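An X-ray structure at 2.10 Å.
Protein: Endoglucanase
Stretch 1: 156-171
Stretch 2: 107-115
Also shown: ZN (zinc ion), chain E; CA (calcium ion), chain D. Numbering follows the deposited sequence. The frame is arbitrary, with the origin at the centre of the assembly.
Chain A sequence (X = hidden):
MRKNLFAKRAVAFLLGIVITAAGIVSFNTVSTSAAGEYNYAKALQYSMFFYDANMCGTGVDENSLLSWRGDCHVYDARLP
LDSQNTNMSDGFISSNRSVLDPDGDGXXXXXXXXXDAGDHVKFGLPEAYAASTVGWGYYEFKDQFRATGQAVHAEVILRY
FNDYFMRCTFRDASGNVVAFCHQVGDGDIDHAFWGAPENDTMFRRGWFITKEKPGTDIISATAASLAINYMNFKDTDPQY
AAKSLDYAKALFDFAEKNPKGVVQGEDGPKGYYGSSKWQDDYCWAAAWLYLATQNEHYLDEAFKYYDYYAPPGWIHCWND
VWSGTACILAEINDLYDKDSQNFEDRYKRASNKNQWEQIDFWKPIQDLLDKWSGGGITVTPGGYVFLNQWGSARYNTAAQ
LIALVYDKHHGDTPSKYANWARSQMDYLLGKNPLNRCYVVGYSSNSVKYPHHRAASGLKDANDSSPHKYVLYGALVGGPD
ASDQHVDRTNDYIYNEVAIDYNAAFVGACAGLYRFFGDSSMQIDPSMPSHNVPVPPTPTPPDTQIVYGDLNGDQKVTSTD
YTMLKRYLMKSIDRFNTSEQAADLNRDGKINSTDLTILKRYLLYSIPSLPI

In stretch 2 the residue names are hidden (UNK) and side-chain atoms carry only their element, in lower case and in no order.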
ATOM      1  N   VAL A 156      -1.753  14.163  -3.853  1.00 25.69           N
ATOM      2  CA  VAL A 156      -0.745  14.132  -4.907  1.00 26.93           C
ATOM      3  C   VAL A 156      -0.133  12.734  -5.003  1.00 26.65           C
ATOM      4  O   VAL A 156       0.106  12.218  -6.104  1.00 27.11           O
ATOM      5  CB  VAL A 156       0.379  15.165  -4.656  1.00 27.61           C
ATOM      6  CG1 VAL A 156       1.511  14.959  -5.651  1.00 25.84           C
ATOM      7  CG2 VAL A 156      -0.184  16.581  -4.794  1.00 29.28           C
ATOM      8  N   ILE A 157       0.119  12.124  -3.848  1.00 24.75           N
ATOM      9  CA  ILE A 157       0.692  10.782  -3.810  1.00 24.31           C
ATOM     10  C   ILE A 157      -0.319   9.762  -4.341  1.00 22.63           C
ATOM     11  O   ILE A 157       0.037   8.915  -5.150  1.00 22.88           O
ATOM     12  CB  ILE A 157       1.117  10.366  -2.367  1.00 25.37           C
ATOM     13  CG1 ILE A 157       2.425  11.049  -1.973  1.00 29.62           C
ATOM     14  CG2 ILE A 157       1.338   8.866  -2.303  1.00 23.38           C
ATOM     15  CD1 ILE A 157       2.417  12.541  -2.183  1.00 38.57           C
ATOM     16  N   LEU A 158      -1.572   9.856  -3.898  1.00 20.45           N
ATOM     17  CA  LEU A 158      -2.599   8.919  -4.349  1.00 21.93           C
ATOM     18  C   LEU A 158      -2.900   9.035  -5.843  1.00 23.21           C
ATOM     19  O   LEU A 158      -3.204   8.036  -6.494  1.00 21.97           O
ATOM     20  CB  LEU A 158      -3.871   9.093  -3.518  1.00 20.81           C
ATOM     21  CG  LEU A 158      -3.691   8.648  -2.059  1.00 21.42           C
ATOM     22  CD1 LEU A 158      -4.822   9.160  -1.205  1.00 20.94           C
ATOM     23  CD2 LEU A 158      -3.605   7.121  -1.996  1.00 21.36           C
ATOM     24  N   ARG A 159      -2.813  10.247  -6.387  1.00 24.63           N
ATOM     25  CA  ARG A 159      -3.038  10.445  -7.814  1.00 23.83           C
ATOM     26  C   ARG A 159      -1.877   9.829  -8.585  1.00 23.82           C
ATOM     27  O   ARG A 159      -2.075   9.219  -9.638  1.00 22.68           O
ATOM     28  CB  ARG A 159      -3.133  11.934  -8.164  1.00 24.86           C
ATOM     29  CG  ARG A 159      -4.491  12.565  -7.901  1.00 24.49           C
ATOM     30  CD  ARG A 159      -4.432  14.073  -8.135  1.00 26.68           C
ATOM     31  NE  ARG A 159      -5.715  14.741  -7.909  1.00 29.41           N
ATOM     32  CZ  ARG A 159      -6.704  14.798  -8.798  1.00 30.20           C
ATOM     33  NH1 ARG A 159      -6.570  14.225  -9.992  1.00 29.14           N
ATOM     34  NH2 ARG A 159      -7.824  15.439  -8.498  1.00 29.13           N
ATOM     35  N   TYR A 160      -0.665   9.978  -8.058  1.00 23.59           N
ATOM     36  CA  TYR A 160       0.498   9.424  -8.730  1.00 23.48           C
ATOM     37  C   TYR A 160       0.437   7.896  -8.772  1.00 24.06           C
ATOM     38  O   TYR A 160       0.845   7.292  -9.767  1.00 24.87           O
ATOM     39  CB  TYR A 160       1.792   9.886  -8.051  1.00 25.63           C
ATOM     40  CG  TYR A 160       2.961  10.015  -9.015  1.00 26.61           C
ATOM     41  CD1 TYR A 160       3.000  11.046  -9.958  1.00 27.86           C
ATOM     42  CD2 TYR A 160       4.018   9.103  -8.990  1.00 26.61           C
ATOM     43  CE1 TYR A 160       4.059  11.168 -10.853  1.00 27.58           C
ATOM     44  CE2 TYR A 160       5.085   9.216  -9.878  1.00 29.70           C
ATOM     45  CZ  TYR A 160       5.099  10.250 -10.810  1.00 30.89           C
ATOM     46  OH  TYR A 160       6.140  10.362 -11.706  1.00 31.48           O
ATOM     47  N   PHE A 161      -0.063   7.274  -7.703  1.00 22.83           N
ATOM     48  CA  PHE A 161      -0.195   5.807  -7.655  1.00 22.59           C
ATOM     49  C   PHE A 161      -1.237   5.344  -8.668  1.00 22.69           C
ATOM     50  O   PHE A 161      -0.962   4.540  -9.551  1.00 21.73           O
ATOM     51  CB  PHE A 161      -0.692   5.315  -6.285  1.00 20.81           C
ATOM     52  CG  PHE A 161       0.395   4.940  -5.316  1.00 21.39           C
ATOM     53  CD1 PHE A 161       1.222   3.840  -5.547  1.00 21.70           C
ATOM     54  CD2 PHE A 161       0.548   5.653  -4.135  1.00 22.18           C
ATOM     55  CE1 PHE A 161       2.182   3.460  -4.603  1.00 22.58           C
ATOM     56  CE2 PHE A 161       1.495   5.286  -3.191  1.00 23.22           C
ATOM     57  CZ  PHE A 161       2.318   4.186  -3.422  1.00 20.25           C
ATOM     58  N   ASN A 162      -2.449   5.861  -8.509  1.00 22.40           N
ATOM     59  CA  ASN A 162      -3.561   5.475  -9.356  1.00 23.54           C
ATOM     60  C   ASN A 162      -3.501   5.893 -10.829  1.00 23.29           C
ATOM     61  O   ASN A 162      -4.065   5.206 -11.681  1.00 23.44           O
ATOM     62  CB  ASN A 162      -4.869   5.932  -8.706  1.00 21.68           C
ATOM     63  CG  ASN A 162      -5.127   5.229  -7.377  1.00 25.58           C
ATOM     64  OD1 ASN A 162      -4.934   5.802  -6.297  1.00 26.45           O
ATOM     65  ND2 ASN A 162      -5.552   3.972  -7.453  1.00 20.18           N
ATOM     66  N   ASP A 163      -2.838   7.002 -11.143  1.00 22.84           N
ATOM     67  CA  ASP A 163      -2.740   7.393 -12.547  1.00 24.11           C
ATOM     68  C   ASP A 163      -1.814   6.396 -13.234  1.00 23.52           C
ATOM     69  O   ASP A 163      -1.957   6.108 -14.422  1.00 22.16           O
ATOM     70  CB  ASP A 163      -2.196   8.820 -12.697  1.00 24.37           C
ATOM     71  CG  ASP A 163      -3.175   9.870 -12.197  1.00 24.42           C
ATOM     72  OD1 ASP A 163      -4.381   9.571 -12.132  1.00 24.70           O
ATOM     73  OD2 ASP A 163      -2.744  10.998 -11.880  1.00 26.96           O
ATOM     74  N   TYR A 164      -0.866   5.863 -12.462  1.00 23.55           N
ATOM     75  CA  TYR A 164       0.078   4.874 -12.963  1.00 23.03           C
ATOM     76  C   TYR A 164      -0.699   3.592 -13.275  1.00 24.13           C
ATOM     77  O   TYR A 164      -0.536   3.011 -14.347  1.00 25.78           O
ATOM     78  CB  TYR A 164       1.166   4.619 -11.910  1.00 22.64           C
ATOM     79  CG  TYR A 164       2.017   3.379 -12.114  1.00 20.60           C
ATOM     80  CD1 TYR A 164       2.778   3.200 -13.269  1.00 20.31           C
ATOM     81  CD2 TYR A 164       2.100   2.409 -11.114  1.00 22.76           C
ATOM     82  CE1 TYR A 164       3.609   2.083 -13.419  1.00 23.11           C
ATOM     83  CE2 TYR A 164       2.918   1.294 -11.248  1.00 23.77           C
ATOM     84  CZ  TYR A 164       3.672   1.132 -12.401  1.00 24.31           C
ATOM     85  OH  TYR A 164       4.487   0.023 -12.529  1.00 26.13           O
ATOM     86  N   PHE A 165      -1.556   3.168 -12.348  1.00 23.93           N
ATOM     87  CA  PHE A 165      -2.358   1.965 -12.552  1.00 24.17           C
ATOM     88  C   PHE A 165      -3.220   2.125 -13.811  1.00 24.54           C
ATOM     89  O   PHE A 165      -3.271   1.239 -14.664  1.00 25.86           O
ATOM     90  CB  PHE A 165      -3.273   1.698 -11.344  1.00 22.69           C
ATOM     91  CG  PHE A 165      -2.542   1.476 -10.039  1.00 22.49           C
ATOM     92  CD1 PHE A 165      -1.314   0.821 -10.003  1.00 21.72           C
ATOM     93  CD2 PHE A 165      -3.111   1.895  -8.836  1.00 22.52           C
ATOM     94  CE1 PHE A 165      -0.660   0.585  -8.788  1.00 22.66           C
ATOM     95  CE2 PHE A 165      -2.469   1.666  -7.618  1.00 22.51           C
ATOM     96  CZ  PHE A 165      -1.241   1.009  -7.592  1.00 21.42           C
ATOM     97  N   MET A 166      -3.893   3.263 -13.930  1.00 25.30           N
ATOM     98  CA  MET A 166      -4.748   3.504 -15.086  1.00 25.28           C
ATOM     99  C   MET A 166      -4.010   3.491 -16.420  1.00 25.50           C
ATOM    100  O   MET A 166      -4.492   2.886 -17.380  1.00 25.67           O
ATOM    101  CB  MET A 166      -5.547   4.800 -14.894  1.00 25.69           C
ATOM    102  CG  MET A 166      -6.635   4.637 -13.820  1.00 27.75           C
ATOM    103  SD  MET A 166      -7.775   6.010 -13.549  1.00 29.19           S
ATOM    104  CE  MET A 166      -6.847   7.013 -12.373  1.00 28.22           C
ATOM    105  N   ARG A 167      -2.850   4.140 -16.488  1.00 26.60           N
ATOM    106  CA  ARG A 167      -2.054   4.156 -17.719  1.00 26.50           C
ATOM    107  C   ARG A 167      -1.612   2.730 -18.066  1.00 26.63           C
ATOM    108  O   ARG A 167      -1.443   2.387 -19.234  1.00 26.70           O
ATOM    109  CB  ARG A 167      -0.795   5.023 -17.553  1.00 28.15           C
ATOM    110  CG  ARG A 167      -0.996   6.523 -17.697  1.00 33.51           C
ATOM    111  CD  ARG A 167       0.353   7.233 -17.820  1.00 33.20           C
ATOM    112  NE  ARG A 167       1.189   6.966 -16.662  1.00 31.82           N
ATOM    113  CZ  ARG A 167       1.139   7.653 -15.526  1.00 29.67           C
ATOM    114  NH1 ARG A 167       0.296   8.667 -15.394  1.00 28.05           N
ATOM    115  NH2 ARG A 167       1.919   7.305 -14.514  1.00 27.75           N
ATOM    116  N   CYS A 168      -1.423   1.905 -17.040  1.00 26.10           N
ATOM    117  CA  CYS A 168      -0.981   0.524 -17.236  1.00 25.46           C
ATOM    118  C   CYS A 168      -2.114  -0.449 -17.541  1.00 24.81           C
ATOM    119  O   CYS A 168      -1.880  -1.632 -17.796  1.00 23.46           O
ATOM    120  CB  CYS A 168      -0.197   0.049 -16.010  1.00 24.40           C
ATOM    121  SG  CYS A 168       1.467   0.778 -15.872  1.00 25.55           S
ATOM    122  N   THR A 169      -3.344   0.048 -17.501  1.00 24.19           N
ATOM    123  CA  THR A 169      -4.492  -0.791 -17.799  1.00 24.10           C
ATOM    124  C   THR A 169      -4.895  -0.504 -19.240  1.00 24.94           C
ATOM    125  O   THR A 169      -5.450   0.556 -19.539  1.00 24.36           O
ATOM    126  CB  THR A 169      -5.687  -0.490 -16.869  1.00 24.02           C
ATOM    127  OG1 THR A 169      -5.268  -0.587 -15.499  1.00 24.43           O
ATOM    128  CG2 THR A 169      -6.819  -1.489 -17.118  1.00 21.24           C
ATOM    129  N   PHE A 170      -4.590  -1.447 -20.126  1.00 23.82           N
ATOM    130  CA  PHE A 170      -4.909  -1.324 -21.544  1.00 24.80           C
ATOM    131  C   PHE A 170      -6.286  -1.935 -21.801  1.00 24.04           C
ATOM    132  O   PHE A 170      -6.469  -3.152 -21.699  1.00 24.96           O
ATOM    133  CB  PHE A 170      -3.818  -2.021 -22.358  1.00 23.53           C
ATOM    134  CG  PHE A 170      -2.458  -1.419 -22.162  1.00 24.64           C
ATOM    135  CD1 PHE A 170      -1.674  -1.788 -21.069  1.00 24.21           C
ATOM    136  CD2 PHE A 170      -1.998  -0.410 -23.003  1.00 24.63           C
ATOM    137  CE1 PHE A 170      -0.455  -1.161 -20.817  1.00 24.99           C
ATOM    138  CE2 PHE A 170      -0.778   0.222 -22.762  1.00 25.10           C
ATOM    139  CZ  PHE A 170      -0.008  -0.151 -21.664  1.00 25.74           C
ATOM    140  N   ARG A 171      -7.251  -1.072 -22.118  1.00 23.99           N
ATOM    141  CA  ARG A 171      -8.631  -1.487 -22.355  1.00 24.67           C
ATOM    142  C   ARG A 171      -9.099  -1.187 -23.777  1.00 25.51           C
ATOM    143  O   ARG A 171      -8.605  -0.253 -24.411  1.00 24.44           O
ATOM    144  CB  ARG A 171      -9.559  -0.750 -21.380  1.00 25.64           C
ATOM    145  CG  ARG A 171      -9.110  -0.774 -19.928  1.00 26.77           C
ATOM    146  CD  ARG A 171      -9.773   0.352 -19.137  1.00 28.25           C
ATOM    147  NE  ARG A 171     -11.199   0.125 -18.923  1.00 30.21           N
ATOM    148  CZ  ARG A 171     -12.052   1.058 -18.503  1.00 29.00           C
ATOM    149  NH1 ARG A 171     -11.630   2.292 -18.258  1.00 30.45           N
ATOM    150  NH2 ARG A 171     -13.327   0.754 -18.308  1.00 29.59           N
ATOM    151  N   UNK A 107       5.644   1.435 -29.228  1.00 30.07           N
ATOM    152  CA  UNK A 107       6.076   1.600 -27.847  1.00 30.69           C
ATOM    153  C   UNK A 107       4.891   1.845 -26.917  1.00 30.50           C
ATOM    154  O   UNK A 107       3.861   2.330 -27.345  1.00 29.54           O
ATOM    155  c   UNK A 107      10.391   3.458 -29.627  1.00 40.64           C
ATOM    156  c   UNK A 107       8.405   2.475 -28.418  1.00 34.53           C
ATOM    157  c   UNK A 107       7.063   2.768 -27.764  1.00 32.53           C
ATOM    158  n   UNK A 107      10.721   2.003 -29.709  1.00 42.05           N
ATOM    159  c   UNK A 107       8.971   3.702 -29.101  1.00 38.63           C
ATOM    160  N   UNK A 108       5.012   1.474 -25.650  1.00 30.83           N
ATOM    161  CA  UNK A 108       3.929   1.736 -24.712  1.00 29.45           C
ATOM    162  C   UNK A 108       4.510   2.488 -23.527  1.00 29.09           C
ATOM    163  O   UNK A 108       5.706   2.394 -23.247  1.00 28.78           O
ATOM    164  c   UNK A 108       4.248  -0.446 -23.528  1.00 28.37           C
ATOM    165  c   UNK A 108       2.594  -0.277 -25.408  1.00 28.67           C
ATOM    166  c   UNK A 108       3.244   0.442 -24.226  1.00 29.49           C
ATOM    167  N   UNK A 109       3.659   3.243 -22.841  1.00 28.60           N
ATOM    168  CA  UNK A 109       4.077   4.027 -21.690  1.00 28.98           C
ATOM    169  C   UNK A 109       3.676   3.374 -20.362  1.00 29.80           C
ATOM    170  O   UNK A 109       2.506   3.390 -19.980  1.00 29.19           O
ATOM    171  o   UNK A 109       4.681   5.920 -19.784  1.00 28.61           O
ATOM    172  o   UNK A 109       3.458   7.519 -20.664  1.00 31.43           O
ATOM    173  c   UNK A 109       3.902   6.350 -20.666  1.00 30.12           C
ATOM    174  c   UNK A 109       3.465   5.429 -21.792  1.00 29.52           C
ATOM    175  N   UNK A 110       4.644   2.783 -19.667  1.00 29.69           N
ATOM    176  CA  UNK A 110       4.366   2.167 -18.372  1.00 29.35           C
ATOM    177  C   UNK A 110       5.200   2.882 -17.309  1.00 29.20           C
ATOM    178  O   UNK A 110       5.647   2.283 -16.328  1.00 29.96           O
ATOM    179  c   UNK A 110       6.097   0.392 -18.801  1.00 27.36           C
ATOM    180  c   UNK A 110       4.680   0.645 -18.354  1.00 27.43           C
ATOM    181  c   UNK A 110       3.694  -0.100 -19.243  1.00 27.15           C
ATOM    182  N   UNK A 111       5.387   4.181 -17.518  1.00 28.04           N
ATOM    183  CA  UNK A 111       6.148   5.016 -16.604  1.00 27.04           C
ATOM    184  C   UNK A 111       5.251   5.552 -15.491  1.00 26.44           C
ATOM    185  O   UNK A 111       4.022   5.520 -15.588  1.00 26.27           O
ATOM    186  o   UNK A 111       5.780   7.163 -17.687  1.00 29.87           O
ATOM    187  c   UNK A 111       6.767   6.200 -17.352  1.00 27.89           C
ATOM    188  N   UNK A 112       5.886   6.043 -14.433  1.00 26.01           N
ATOM    189  CA  UNK A 112       5.146   6.595 -13.315  1.00 26.73           C
ATOM    190  C   UNK A 112       5.140   5.703 -12.093  1.00 26.96           C
ATOM    191  O   UNK A 112       5.869   4.716 -12.027  1.00 26.63           O
ATOM    192  N   UNK A 113       4.314   6.050 -11.118  1.00 26.00           N
ATOM    193  CA  UNK A 113       4.257   5.240  -9.919  1.00 26.89           C
ATOM    194  C   UNK A 113       5.461   5.421  -9.010  1.00 26.80           C
ATOM    195  O   UNK A 113       6.169   6.431  -9.078  1.00 25.94           O
ATOM    196  N   UNK A 114       5.724   4.406  -8.192  1.00 26.70           N
ATOM    197  CA  UNK A 114       6.797   4.473  -7.209  1.00 25.86           C
ATOM    198  C   UNK A 114       7.740   3.279  -7.206  1.00 25.48           C
ATOM    199  O   UNK A 114       7.315   2.158  -7.478  1.00 25.53           O
ATOM    200  c   UNK A 114       4.881   8.011  -4.755  1.00 24.55           C
ATOM    201  c   UNK A 114       3.141   6.882  -5.985  1.00 24.85           C
ATOM    202  c   UNK A 114       6.175   4.586  -5.812  1.00 25.38           C
ATOM    203  c   UNK A 114       3.982   5.782  -6.157  1.00 23.54           C
ATOM    204  c   UNK A 114       5.711   6.903  -4.935  1.00 23.74           C
ATOM    205  c   UNK A 114       3.592   8.002  -5.281  1.00 23.00           C
ATOM    206  c   UNK A 114       5.272   5.782  -5.635  1.00 24.90           C
ATOM    207  N   UNK A 115       9.016   3.535  -6.900  1.00 23.88           N
ATOM    208  CA  UNK A 115      10.018   2.474  -6.783  1.00 25.54           C
ATOM    209  C   UNK A 115       9.514   1.700  -5.584  1.00 25.22           C
ATOM    210  O   UNK A 115       8.875   2.248  -4.695  1.00 25.17           O
ATOM    211  n   UNK A 115      12.573   5.134  -7.152  1.00 29.04           N
ATOM    212  c   UNK A 115      12.974   5.736  -8.253  1.00 30.09           C
ATOM    213  c   UNK A 115      11.979   3.869  -8.829  1.00 26.81           C
ATOM    214  c   UNK A 115      11.397   3.029  -6.448  1.00 26.55           C
ATOM    215  n   UNK A 115      12.626   4.989  -9.288  1.00 30.03           N
ATOM    216  c   UNK A 115      11.942   3.953  -7.480  1.00 27.96           C
TER
HETATM  217 ZN    ZN E1533      12.368   5.560 -11.450  1.00 31.23          ZN
HETATM  218 CA    CA D1531       2.539   3.940 -28.549  1.00 32.19          CA
HETATM  219  O   HOH W   1       0.159   3.725 -20.971  1.00 33.46           O
HETATM  220  O   HOH W   2       2.159   8.172 -12.005  1.00 23.58           O

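Position 107 carries four carbons in a row ending in a nitrogen, out of reach of stretch 1: the unbranched chain of a lysine. The backbone O of Lys107 binds the calcium ion CA at 2.4 Å; the side chain makes no contact with stretch 1.

At position 108 one carbon carries two others, three in all, with no heteroatom. Its CB lies 4.2 Å from CZ of Phe170, an apolar contact in keeping with a CA-to-CB bond that points toward stretch 1. This is Val108.

Position 109 has two carbons, the second carrying two oxygens, one of which lies 4.2 Å from CD of Arg167. Both terminal atoms are oxygen, so this is Asp109. Its OD1 accepts from the backbone N of position 111 at 2.9 Å.

Position 110 repeats the three-carbon fork. Its CB is 4.1 Å from SG of Cys168, and one of its terminal carbons sits 4.4 Å from CZ of Phe170, at the edge of that ring. This is Val110.

Position 111 has one carbon and then one oxygen, and its CA-to-CB bond points away from stretch 1. Its backbone O instead meets Arg167: NH2 donates to it at 3.0 Å and 151°, NE weakly at 3.4 Å and 137°. This is Ser111, whose OG donates to OD1 of Asp109 at 2.7 Å.

Position 112 has no side-chain atoms. With phi/psi of 106/-170, an ideal CB would jam against the preceding carbonyl O and fall 2.0 Å from NH2 of Arg167, so it is Gly112.

Position 113 is also bare. Its positive phi favours glycine, and an ideal CB would come 2.6 Å from CD2 of Tyr164. Its CA lies 4.0 Å from the Tyr164 ring centroid, 29° off the normal, a CH-pi contact. This is Gly113.

Position 114 shows one carbon followed by a six-carbon ring without oxygen. The ring has Tyr160 edge-to-face on one side (centroids 5.5 Å, planes 81°) and Phe161 obliquely over the opposite face (4.0 Å, 32°); its outermost carbon is 3.8 Å from CG2 of Ile157. This is Phe114.

Position 115 has one carbon and a five-membered ring of three carbons and two nitrogens, out of reach of stretch 1: His115, whose NE2 binds ZN at 2.2 Å.

The contact buries 650 Å². Phe114 packs between Tyr160 and Phe161, with Ile157 at its tip; bare glycines let Tyr164 and Arg167 approach the backbone. Two waters complete it: one donates to O of Asp109 and O of Arg167; the other joins Gly113 N, Tyr160 O and Arg167 NH2.

Stretch 2, residues 107-115: KVDVSGGFH
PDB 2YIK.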